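Mannan endo-1,6-alpha-mannosidase (Chaetomium thermophilum, PDB 6RY0) probably cleaves alpha-1,6-mannosidic linkages and is linked to the transfer of GPI-anchored glycoproteins into fungal cell walls. Local coordinates at residues 29-32 / 33-37; 272-275 / 276-280; 279-282 / 283-287. All coordinates share one frame; numbering follows the deposited sequence.

Contact 1. Residues 29-32 / 33-37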
ATOM      1  N   LYS A  29      19.751 -11.152 -12.287  1.00 11.19           N
ATOM      2  CA  LYS A  29      19.868 -10.481 -13.570  0.56 11.72           C
ATOM      3  C   LYS A  29      18.527  -9.869 -13.936  1.00 11.08           C
ATOM      4  O   LYS A  29      17.476 -10.489 -13.746  1.00 11.35           O
ATOM      5  CB  LYS A  29      20.277 -11.480 -14.649  0.56 13.61           C
ATOM      6  CG  LYS A  29      21.737 -11.890 -14.583  0.56 15.28           C
ATOM      7  CD  LYS A  29      22.032 -12.993 -15.594  0.56 16.61           C
ATOM      8  CE  LYS A  29      23.500 -13.139 -15.883  0.56 18.82           C
ATOM      9  NZ  LYS A  29      24.340 -13.291 -14.680  0.56 20.49           N
ATOM     10  N   ILE A  30      18.563  -8.669 -14.505  1.00 11.22           N
ATOM     11  CA  ILE A  30      17.326  -7.971 -14.836  1.00 10.72           C
ATOM     12  C   ILE A  30      17.433  -7.250 -16.188  1.00 12.34           C
ATOM     13  O   ILE A  30      16.829  -6.188 -16.384  1.00 12.68           O
ATOM     14  CB  ILE A  30      16.886  -6.970 -13.735  1.00 10.79           C
ATOM     15  CG1 ILE A  30      17.995  -5.996 -13.375  1.00 11.83           C
ATOM     16  CG2 ILE A  30      16.379  -7.742 -12.489  1.00 11.09           C
ATOM     17  CD1 ILE A  30      17.522  -4.780 -12.610  1.00 12.89           C
ATOM     18  N   ASP A  31      18.183  -7.801 -17.143  1.00 13.37           N
ATOM     19  CA  ASP A  31      18.423  -7.104 -18.417  1.00 14.92           C
ATOM     20  C   ASP A  31      17.601  -7.619 -19.573  1.00 16.22           C
ATOM     21  O   ASP A  31      17.778  -7.183 -20.708  1.00 18.58           O
ATOM     22  CB  ASP A  31      19.904  -7.185 -18.770  1.00 14.26           C
ATOM     23  CG  ASP A  31      20.730  -6.387 -17.838  1.00 16.69           C
ATOM     24  OD1 ASP A  31      20.253  -5.293 -17.450  1.00 18.25           O
ATOM     25  OD2 ASP A  31      21.822  -6.854 -17.462  1.00 19.37           O
ATOM     26  N   THR A  32      16.741  -8.572 -19.390  1.00 16.08           N
ATOM     27  CA  THR A  32      15.769  -8.891 -20.411  1.00 16.87           C
ATOM     28  C   THR A  32      14.489  -9.226 -19.679  1.00 15.68           C
ATOM     29  O   THR A  32      14.512  -9.449 -18.460  1.00 13.60           O
ATOM     30  CB  THR A  32      16.189 -10.133 -21.221  1.00 18.55           C
ATOM     31  OG1 THR A  32      16.131 -11.271 -20.349  1.00 19.25           O
ATOM     32  CG2 THR A  32      17.591  -9.986 -21.803  1.00 19.77           C
ATOM     33  N   LYS A  33      13.398  -9.328 -20.435  1.00 15.48           N
ATOM     34  CA  LYS A  33      12.130  -9.714 -19.871  1.00 15.35           C
ATOM     35  C   LYS A  33      12.259 -11.049 -19.202  1.00 14.46           C
ATOM     36  O   LYS A  33      11.808 -11.227 -18.077  1.00 13.75           O
ATOM     37  CB  LYS A  33      11.031  -9.740 -20.940  1.00 16.84           C
ATOM     38  CG  LYS A  33       9.644 -10.100 -20.409  1.00 17.70           C
ATOM     39  CD  LYS A  33       8.658 -10.320 -21.536  1.00 20.33           C
ATOM     40  CE  LYS A  33       7.227 -10.356 -21.037  1.00 22.43           C
ATOM     41  NZ  LYS A  33       6.293 -10.705 -22.110  1.00 24.09           N
ATOM     42  N   GLU A  34      12.890 -12.003 -19.857  1.00 15.29           N
ATOM     43  CA  GLU A  34      13.089 -13.332 -19.325  0.50 15.29           C
ATOM     44  C   GLU A  34      13.892 -13.326 -18.014  1.00 13.45           C
ATOM     45  O   GLU A  34      13.613 -14.037 -17.061  1.00 12.98           O
ATOM     46  CB  GLU A  34      13.822 -14.142 -20.404  0.50 17.36           C
ATOM     47  CG  GLU A  34      12.995 -14.393 -21.694  0.50 19.68           C
ATOM     48  CD  GLU A  34      12.682 -13.142 -22.551  0.50 20.77           C
ATOM     49  OE1 GLU A  34      13.536 -12.223 -22.676  0.50 17.67           O
ATOM     50  OE2 GLU A  34      11.555 -13.098 -23.119  0.50 22.88           O
ATOM     51  N   GLU A  35      14.957 -12.527 -17.980  1.00 11.56           N
ATOM     52  CA  GLU A  35      15.779 -12.440 -16.762  1.00 10.78           C
ATOM     53  C   GLU A  35      14.959 -11.843 -15.623  1.00  9.65           C
ATOM     54  O   GLU A  35      15.039 -12.288 -14.491  1.00  9.69           O
ATOM     55  CB  GLU A  35      17.034 -11.604 -17.000  1.00 11.26           C
ATOM     56  CG  GLU A  35      18.068 -12.329 -17.848  1.00 11.45           C
ATOM     57  CD  GLU A  35      19.318 -11.539 -18.140  1.00 12.34           C
ATOM     58  OE1 GLU A  35      19.395 -10.353 -17.764  1.00 12.85           O
ATOM     59  OE2 GLU A  35      20.247 -12.114 -18.759  1.00 14.28           O
ATOM     60  N   ILE A  36      14.211 -10.788 -15.911  1.00  9.46           N
ATOM     61  CA  ILE A  36      13.360 -10.168 -14.887  1.00  9.28           C
ATOM     62  C   ILE A  36      12.344 -11.163 -14.377  1.00  8.75           C
ATOM     63  O   ILE A  36      12.110 -11.261 -13.166  1.00  8.71           O
ATOM     64  CB  ILE A  36      12.685  -8.918 -15.425  1.00  9.52           C
ATOM     65  CG1 ILE A  36      13.722  -7.830 -15.744  1.00 10.22           C
ATOM     66  CG2 ILE A  36      11.669  -8.361 -14.417  1.00 10.03           C
ATOM     67  CD1 ILE A  36      13.175  -6.693 -16.608  1.00 11.49           C
ATOM     68  N   LEU A  37      11.707 -11.918 -15.269  1.00  9.48           N
ATOM     69  CA  LEU A  37      10.745 -12.933 -14.834  1.00  9.95           C
ATOM     70  C   LEU A  37      11.373 -13.956 -13.928  1.00  9.25           C
ATOM     71  O   LEU A  37      10.778 -14.323 -12.916  1.00  9.54           O
ATOM     72  CB  LEU A  37      10.102 -13.622 -16.035  1.00 10.83           C
ATOM     73  CG  LEU A  37       9.070 -12.807 -16.803  1.00 11.05           C
ATOM     74  CD1 LEU A  37       8.831 -13.439 -18.183  1.00 12.50           C
ATOM     75  CD2 LEU A  37       7.779 -12.765 -16.026  1.00 10.73           C
TER
HETATM   76  O   HOH W   1      22.140  -9.645 -17.389  1.00 22.08           O
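Thr32 OG1 accepts from Glu35 N at 2.9 Å, and Glu35 OE1 in turn accepts from Asp31 N. Thr32 is the N-cap: chi1 of 67° puts its hydroxyl between the backbone N and the carbonyl carbon, facing the first turn. A short beta-branched hydroxyl suits this place. A helical backbone bond runs from Ile36 N to Thr32 O, nearly straight at 169°. The bond from Asp31 N to Glu35 OE1 is 2.9 Å long, the donor lying nearly along the C-O axis of the acid. A water donates both to this OE1 and to Asp31 OD2, bridging two like charges 4.3 Å apart, while Asp31 OD1 pairs with Arg350. Were Glu35 replaced by an alanine, Asp31 N would probably lose its acceptor and the bridging water one partner. Lys29 makes van der Waals contact with the Glu35 carboxylate, its CB 3.4 Å from OE1. Apolar packing joins Ile30 CB to Ile36 CG1 at 3.8 Å. These two isoleucines are buried: Ile30 packs on Glu354 and Val357 of helix 342-358, and Ile36 on the loop residue Leu403, seating the beginning of helix 33-48 there.

Contact 2. Residues 272-275 / 276-280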
ATOM      1  N   ALA A 272      -3.555  10.196  -9.547  1.00  6.65           N
ATOM      2  CA  ALA A 272      -3.523   9.685 -10.895  1.00  6.76           C
ATOM      3  C   ALA A 272      -4.854   9.029 -11.266  1.00  7.07           C
ATOM      4  O   ALA A 272      -5.352   9.229 -12.365  1.00  8.22           O
ATOM      5  CB  ALA A 272      -2.367   8.703 -11.059  1.00  7.35           C
ATOM      6  N   PHE A 273      -5.458   8.261 -10.345  1.00  6.77           N
ATOM      7  CA  PHE A 273      -6.772   7.722 -10.587  1.00  7.19           C
ATOM      8  C   PHE A 273      -7.797   8.832 -10.768  1.00  7.19           C
ATOM      9  O   PHE A 273      -8.654   8.733 -11.658  1.00  8.26           O
ATOM     10  CB  PHE A 273      -7.196   6.728  -9.467  1.00  6.96           C
ATOM     11  CG  PHE A 273      -6.625   5.340  -9.657  1.00  6.94           C
ATOM     12  CD1 PHE A 273      -5.366   5.007  -9.165  1.00  7.68           C
ATOM     13  CD2 PHE A 273      -7.343   4.357 -10.302  1.00  7.28           C
ATOM     14  CE1 PHE A 273      -4.847   3.732  -9.361  1.00  8.10           C
ATOM     15  CE2 PHE A 273      -6.820   3.085 -10.508  1.00  7.91           C
ATOM     16  CZ  PHE A 273      -5.569   2.776 -10.029  1.00  7.93           C
ATOM     17  N   MET A 274      -7.715   9.888  -9.969  1.00  7.07           N
ATOM     18  CA  MET A 274      -8.639  11.003 -10.119  1.00  7.47           C
ATOM     19  C   MET A 274      -8.443  11.720 -11.450  1.00  7.74           C
ATOM     20  O   MET A 274      -9.424  12.128 -12.084  1.00  8.91           O
ATOM     21  CB  MET A 274      -8.523  12.021  -9.000  1.00  7.53           C
ATOM     22  CG  MET A 274      -8.958  11.504  -7.637  1.00  8.09           C
ATOM     23  SD  MET A 274     -10.709  11.047  -7.559  1.00  9.37           S
ATOM     24  CE  MET A 274     -11.453  12.678  -7.563  1.00 11.14           C
ATOM     25  N   TRP A 275      -7.213  11.919 -11.884  1.00  8.30           N
ATOM     26  CA  TRP A 275      -6.940  12.507 -13.190  1.00  8.15           C
ATOM     27  C   TRP A 275      -7.539  11.657 -14.300  1.00  9.03           C
ATOM     28  O   TRP A 275      -8.184  12.168 -15.214  1.00  9.59           O
ATOM     29  CB  TRP A 275      -5.432  12.671 -13.379  1.00  8.72           C
ATOM     30  CG  TRP A 275      -4.985  12.876 -14.777  1.00  9.85           C
ATOM     31  CD1 TRP A 275      -4.093  12.089 -15.443  1.00 11.31           C
ATOM     32  CD2 TRP A 275      -5.354  13.928 -15.701  1.00 10.66           C
ATOM     33  NE1 TRP A 275      -3.874  12.581 -16.707  1.00 13.13           N
ATOM     34  CE2 TRP A 275      -4.624  13.711 -16.886  1.00 12.40           C
ATOM     35  CE3 TRP A 275      -6.224  15.032 -15.638  1.00 11.32           C
ATOM     36  CZ2 TRP A 275      -4.768  14.519 -17.998  1.00 13.59           C
ATOM     37  CZ3 TRP A 275      -6.351  15.842 -16.759  1.00 13.29           C
ATOM     38  CH2 TRP A 275      -5.611  15.576 -17.908  1.00 14.41           C
ATOM     39  N   ASN A 276      -7.323  10.352 -14.234  1.00  8.96           N
ATOM     40  CA  ASN A 276      -7.820   9.452 -15.264  1.00  9.98           C
ATOM     41  C   ASN A 276      -9.347   9.480 -15.301  1.00 10.10           C
ATOM     42  O   ASN A 276      -9.945   9.516 -16.365  1.00 11.25           O
ATOM     43  CB  ASN A 276      -7.273   8.050 -14.986  1.00 10.04           C
ATOM     44  CG  ASN A 276      -7.666   7.061 -16.042  1.00 11.37           C
ATOM     45  OD1 ASN A 276      -8.805   6.586 -16.063  1.00 12.69           O
ATOM     46  ND2 ASN A 276      -6.734   6.705 -16.905  1.00 12.41           N
ATOM     47  N   TYR A 277      -9.975   9.484 -14.129  1.00  9.88           N
ATOM     48  CA  TYR A 277     -11.436   9.443 -14.036  1.00 10.65           C
ATOM     49  C   TYR A 277     -12.078  10.765 -14.456  1.00 11.00           C
ATOM     50  O   TYR A 277     -13.028  10.777 -15.238  1.00 11.99           O
ATOM     51  CB  TYR A 277     -11.820   9.096 -12.608  1.00 10.32           C
ATOM     52  CG  TYR A 277     -13.301   8.957 -12.402  1.00 11.35           C
ATOM     53  CD1 TYR A 277     -14.004   7.916 -13.000  1.00 13.20           C
ATOM     54  CD2 TYR A 277     -14.013   9.848 -11.621  1.00 12.66           C
ATOM     55  CE1 TYR A 277     -15.342   7.756 -12.802  1.00 15.19           C
ATOM     56  CE2 TYR A 277     -15.405   9.680 -11.413  1.00 13.98           C
ATOM     57  CZ  TYR A 277     -16.025   8.613 -12.018  1.00 15.10           C
ATOM     58  OH  TYR A 277     -17.378   8.341 -11.850  1.00 18.25           O
ATOM     59  N   THR A 278     -11.561  11.874 -13.937  1.00 11.26           N
ATOM     60  CA  THR A 278     -12.196  13.174 -14.131  1.00 12.46           C
ATOM     61  C   THR A 278     -11.744  13.925 -15.365  1.00 12.80           C
ATOM     62  O   THR A 278     -12.489  14.758 -15.883  1.00 14.26           O
ATOM     63  CB  THR A 278     -11.965  14.119 -12.927  1.00 12.34           C
ATOM     64  OG1 THR A 278     -10.595  14.511 -12.861  1.00 11.15           O
ATOM     65  CG2 THR A 278     -12.424  13.513 -11.612  1.00 12.65           C
ATOM     66  N   GLU A 279     -10.510  13.699 -15.791  0.96 12.22           N
ATOM     67  CA  GLU A 279      -9.871  14.509 -16.840  0.96 13.63           C
ATOM     68  C   GLU A 279      -9.866  15.991 -16.481  0.96 14.06           C
ATOM     69  O   GLU A 279      -9.765  16.833 -17.354  0.96 15.22           O
ATOM     70  CB  GLU A 279     -10.484  14.245 -18.232  0.96 15.54           C
ATOM     71  CG  GLU A 279     -10.286  12.814 -18.604  0.96 18.42           C
ATOM     72  CD  GLU A 279     -10.869  12.508 -19.971  0.96 22.35           C
ATOM     73  OE1 GLU A 279     -11.406  13.409 -20.643  0.96 23.44           O
ATOM     74  OE2 GLU A 279     -10.795  11.355 -20.395  0.96 26.17           O
ATOM     75  N   ASP A 280      -9.906  16.301 -15.196  1.00 13.36           N
ATOM     76  CA  ASP A 280      -9.864  17.684 -14.732  1.00 13.73           C
ATOM     77  C   ASP A 280      -8.395  18.074 -14.610  1.00 12.67           C
ATOM     78  O   ASP A 280      -7.611  17.424 -13.912  1.00 13.20           O
ATOM     79  CB  ASP A 280     -10.602  17.764 -13.390  1.00 14.53           C
ATOM     80  CG  ASP A 280     -10.764  19.164 -12.837  1.00 16.38           C
ATOM     81  OD1 ASP A 280      -9.930  20.045 -13.123  1.00 16.14           O
ATOM     82  OD2 ASP A 280     -11.744  19.375 -12.053  1.00 19.77           O
TER
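Met274 O is gripped twice by Thr278, whose N and OG1 both donate to it at 2.8 Å from opposite faces of the carbonyl plane. The amide N lies 26° out of that plane and the hydroxyl 37° out on the other side. With chi1 at 69°, OG1 sits between its own backbone N and carbonyl carbon, turned back toward the preceding turn of helix. While donating to Met274 O, the same hydroxyl accepts from Asp280 N at 3.0 Å: an ST turn, placed where helix 261-278 ends. Threonine suits this site because one hydroxyl serves as donor to the helix and acceptor from the chain leaving it. Glu279 N still reaches Trp275 O at 2.8 Å, but Glu279 itself has a positive phi and breaks the helical path. The departing backbone then passes the indole of Trp275. Asp280 O lies at the ring's edge, near its plane, 3.3 Å from CE3, where an aromatic C-H rim is a suitable neighbour for a carbonyl oxygen. The Trp275 side chain also packs on Trp283 and Lys284 of helix 281-298. Asn276 joins Arg211 through OD1 and Ile337 O through ND2, while Tyr277 OH bonds to Asn216.

Contact 3. Residues 279-282 / 283-287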
ATOM      1  N   GLU A 279     -10.510  13.699 -15.791  0.96 12.22           N
ATOM      2  CA  GLU A 279      -9.871  14.509 -16.840  0.96 13.63           C
ATOM      3  C   GLU A 279      -9.866  15.991 -16.481  0.96 14.06           C
ATOM      4  O   GLU A 279      -9.765  16.833 -17.354  0.96 15.22           O
ATOM      5  CB  GLU A 279     -10.484  14.245 -18.232  0.96 15.54           C
ATOM      6  CG  GLU A 279     -10.286  12.814 -18.604  0.96 18.42           C
ATOM      7  CD  GLU A 279     -10.869  12.508 -19.971  0.96 22.35           C
ATOM      8  OE1 GLU A 279     -11.406  13.409 -20.643  0.96 23.44           O
ATOM      9  OE2 GLU A 279     -10.795  11.355 -20.395  0.96 26.17           O
ATOM     10  N   ASP A 280      -9.906  16.301 -15.196  1.00 13.36           N
ATOM     11  CA  ASP A 280      -9.864  17.684 -14.732  1.00 13.73           C
ATOM     12  C   ASP A 280      -8.395  18.074 -14.610  1.00 12.67           C
ATOM     13  O   ASP A 280      -7.611  17.424 -13.912  1.00 13.20           O
ATOM     14  CB  ASP A 280     -10.602  17.764 -13.390  1.00 14.53           C
ATOM     15  CG  ASP A 280     -10.764  19.164 -12.837  1.00 16.38           C
ATOM     16  OD1 ASP A 280      -9.930  20.045 -13.123  1.00 16.14           O
ATOM     17  OD2 ASP A 280     -11.744  19.375 -12.053  1.00 19.77           O
ATOM     18  N   GLN A 281      -8.015  19.160 -15.272  1.00 13.26           N
ATOM     19  CA  GLN A 281      -6.647  19.663 -15.212  1.00 13.49           C
ATOM     20  C   GLN A 281      -6.124  19.831 -13.798  1.00 11.37           C
ATOM     21  O   GLN A 281      -4.932  19.678 -13.559  1.00 11.64           O
ATOM     22  CB  GLN A 281      -6.573  21.010 -15.941  1.00 15.62           C
ATOM     23  CG  GLN A 281      -5.189  21.622 -16.022  1.00 18.78           C
ATOM     24  CD  GLN A 281      -4.226  20.813 -16.829  1.00 21.45           C
ATOM     25  OE1 GLN A 281      -4.592  20.184 -17.833  1.00 23.04           O
ATOM     26  NE2 GLN A 281      -2.967  20.831 -16.410  1.00 21.66           N
ATOM     27  N   LYS A 282      -6.988  20.147 -12.845  1.00 11.05           N
ATOM     28  CA  LYS A 282      -6.496  20.307 -11.482  1.00 10.77           C
ATOM     29  C   LYS A 282      -5.849  19.020 -10.974  1.00  9.84           C
ATOM     30  O   LYS A 282      -4.867  19.069 -10.230  1.00  9.82           O
ATOM     31  CB  LYS A 282      -7.577  20.812 -10.526  1.00 12.77           C
ATOM     32  CG  LYS A 282      -8.544  19.822  -9.990  1.00 14.63           C
ATOM     33  CD  LYS A 282      -9.588  20.507  -9.082  1.00 16.84           C
ATOM     34  CE  LYS A 282     -10.564  19.488  -8.517  1.00 18.26           C
ATOM     35  NZ  LYS A 282     -11.662  20.116  -7.805  1.00 19.16           N
ATOM     36  N   TRP A 283      -6.384  17.878 -11.356  1.00  8.95           N
ATOM     37  CA  TRP A 283      -5.795  16.614 -10.963  1.00  8.26           C
ATOM     38  C   TRP A 283      -4.503  16.327 -11.693  1.00  8.25           C
ATOM     39  O   TRP A 283      -3.600  15.737 -11.101  1.00  8.64           O
ATOM     40  CB  TRP A 283      -6.797  15.453 -11.083  1.00  8.80           C
ATOM     41  CG  TRP A 283      -7.834  15.508 -10.008  1.00  8.86           C
ATOM     42  CD1 TRP A 283      -9.173  15.766 -10.148  1.00  8.65           C
ATOM     43  CD2 TRP A 283      -7.624  15.300  -8.611  1.00  8.60           C
ATOM     44  NE1 TRP A 283      -9.796  15.755  -8.936  1.00  9.33           N
ATOM     45  CE2 TRP A 283      -8.867  15.463  -7.968  1.00  8.77           C
ATOM     46  CE3 TRP A 283      -6.503  14.978  -7.843  1.00  9.25           C
ATOM     47  CZ2 TRP A 283      -9.005  15.316  -6.583  1.00 10.48           C
ATOM     48  CZ3 TRP A 283      -6.661  14.839  -6.482  1.00 10.90           C
ATOM     49  CH2 TRP A 283      -7.885  15.033  -5.866  1.00 11.31           C
ATOM     50  N   LYS A 284      -4.392  16.703 -12.957  1.00  8.85           N
ATOM     51  CA  LYS A 284      -3.109  16.592 -13.638  0.52  8.98           C
ATOM     52  C   LYS A 284      -2.056  17.411 -12.916  1.00  8.72           C
ATOM     53  O   LYS A 284      -0.929  16.958 -12.722  1.00  9.11           O
ATOM     54  CB  LYS A 284      -3.191  17.019 -15.105  0.52 10.21           C
ATOM     55  CG  LYS A 284      -1.894  16.708 -15.843  0.52 11.26           C
ATOM     56  CD  LYS A 284      -1.940  17.072 -17.298  0.52 11.62           C
ATOM     57  CE  LYS A 284      -0.617  16.789 -17.993  0.52 12.68           C
ATOM     58  NZ  LYS A 284       0.499  17.622 -17.467  0.52 13.35           N
ATOM     59  N   ASP A 285      -2.412  18.628 -12.527  1.00  9.29           N
ATOM     60  CA  ASP A 285      -1.481  19.497 -11.823  1.00  9.74           C
ATOM     61  C   ASP A 285      -1.042  18.884 -10.515  1.00  9.09           C
ATOM     62  O   ASP A 285       0.135  18.966 -10.136  1.00  9.35           O
ATOM     63  CB  ASP A 285      -2.102  20.871 -11.533  1.00 12.32           C
ATOM     64  CG  ASP A 285      -2.396  21.683 -12.755  1.00 15.92           C
ATOM     65  OD1 ASP A 285      -1.836  21.401 -13.829  1.00 15.57           O
ATOM     66  OD2 ASP A 285      -3.157  22.660 -12.627  1.00 18.77           O
ATOM     67  N   ARG A 286      -1.984  18.261  -9.804  1.00  8.77           N
ATOM     68  CA  ARG A 286      -1.675  17.620  -8.527  1.00  8.55           C
ATOM     69  C   ARG A 286      -0.760  16.409  -8.731  1.00  8.11           C
ATOM     70  O   ARG A 286       0.189  16.223  -7.975  1.00  8.31           O
ATOM     71  CB  ARG A 286      -2.970  17.245  -7.793  1.00  8.67           C
ATOM     72  CG  ARG A 286      -3.731  18.459  -7.304  1.00  9.33           C
ATOM     73  CD  ARG A 286      -5.172  18.167  -6.980  1.00  9.53           C
ATOM     74  NE  ARG A 286      -5.859  19.417  -6.717  1.00 11.79           N
ATOM     75  CZ  ARG A 286      -7.044  19.516  -6.167  1.00 12.46           C
ATOM     76  NH1 ARG A 286      -7.712  18.430  -5.803  1.00 12.96           N
ATOM     77  NH2 ARG A 286      -7.563  20.733  -5.993  1.00 14.64           N
ATOM     78  N   VAL A 287      -1.032  15.587  -9.758  1.00  7.87           N
ATOM     79  CA  VAL A 287      -0.124  14.507 -10.114  1.00  7.51           C
ATOM     80  C   VAL A 287       1.268  15.055 -10.353  1.00  7.27           C
ATOM     81  O   VAL A 287       2.260  14.547  -9.814  1.00  7.55           O
ATOM     82  CB  VAL A 287      -0.648  13.771 -11.369  1.00  7.64           C
ATOM     83  CG1 VAL A 287       0.431  12.895 -12.017  1.00  8.38           C
ATOM     84  CG2 VAL A 287      -1.880  12.930 -11.035  1.00  8.54           C
TER
HETATM   85  O   HOH W   2      -0.402  20.186 -18.025  1.00 27.10           O
HETATM   86  O   HOH W   3     -10.449  21.021  -5.378  1.00 18.72           O
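Lys282 runs beside both Trp283 and Arg286, pointing the same way as each. Its CB lies 3.3 Å from Trp283 N. From there chi1 of 81° sets CG between the backbone N and the carbonyl carbon and over one face of the Trp283 indole, 4.1 Å from CD1. CD lies above a face of the Arg286 guanidinium, 3.7 Å from NH2, and CE comes 3.8 Å from Trp283 NE1. The extended chain ends at NZ, which pairs with Glu223. A water accepts from both NZ and Arg286 NH2, bridging two cations 4.5 Å apart. Lysine suits this place, since its methylenes pack on flat groups while its tip carries charge to an acid. Arg286 NH1 lies 3.4 Å above the plane of the Trp283 ring, offset toward its rim. Gln281 NE2 donates to Asp285 OD1 at 2.9 Å, from above the carboxylate plane; the bend at chi2 of 65° brings the amide round to it. At the N-cap, Asp280 OD1 accepts from Lys282 N. Trp283 is buried: its NE1 bonds to Glu223, its ring meets Phe226 edge-to-face, and it packs on Met274 and Thr278, joining helix 281-298 to helices 216-231 and 261-278.

In the fold
Contact 1 comes first along the chain, at the start of helix 33-48, and stands apart: its centre is 33 Å from that of contact 2 and 35 Å from that of contact 3. The latter two are successive, their centres 7 Å apart, and share Glu279 and Asp280. Contact 2 closes helix 261-278 and contact 3 opens helix 281-298, so together they form a tight helix-to-helix turn, probably within the (alpha/alpha)6-type barrel expected for family 76. Across it the two helices pack directly, with Met274 CB 3.4 Å from Trp283 CD2. All three contacts lie at helix ends in this largely helical protein, away from the calcium sites.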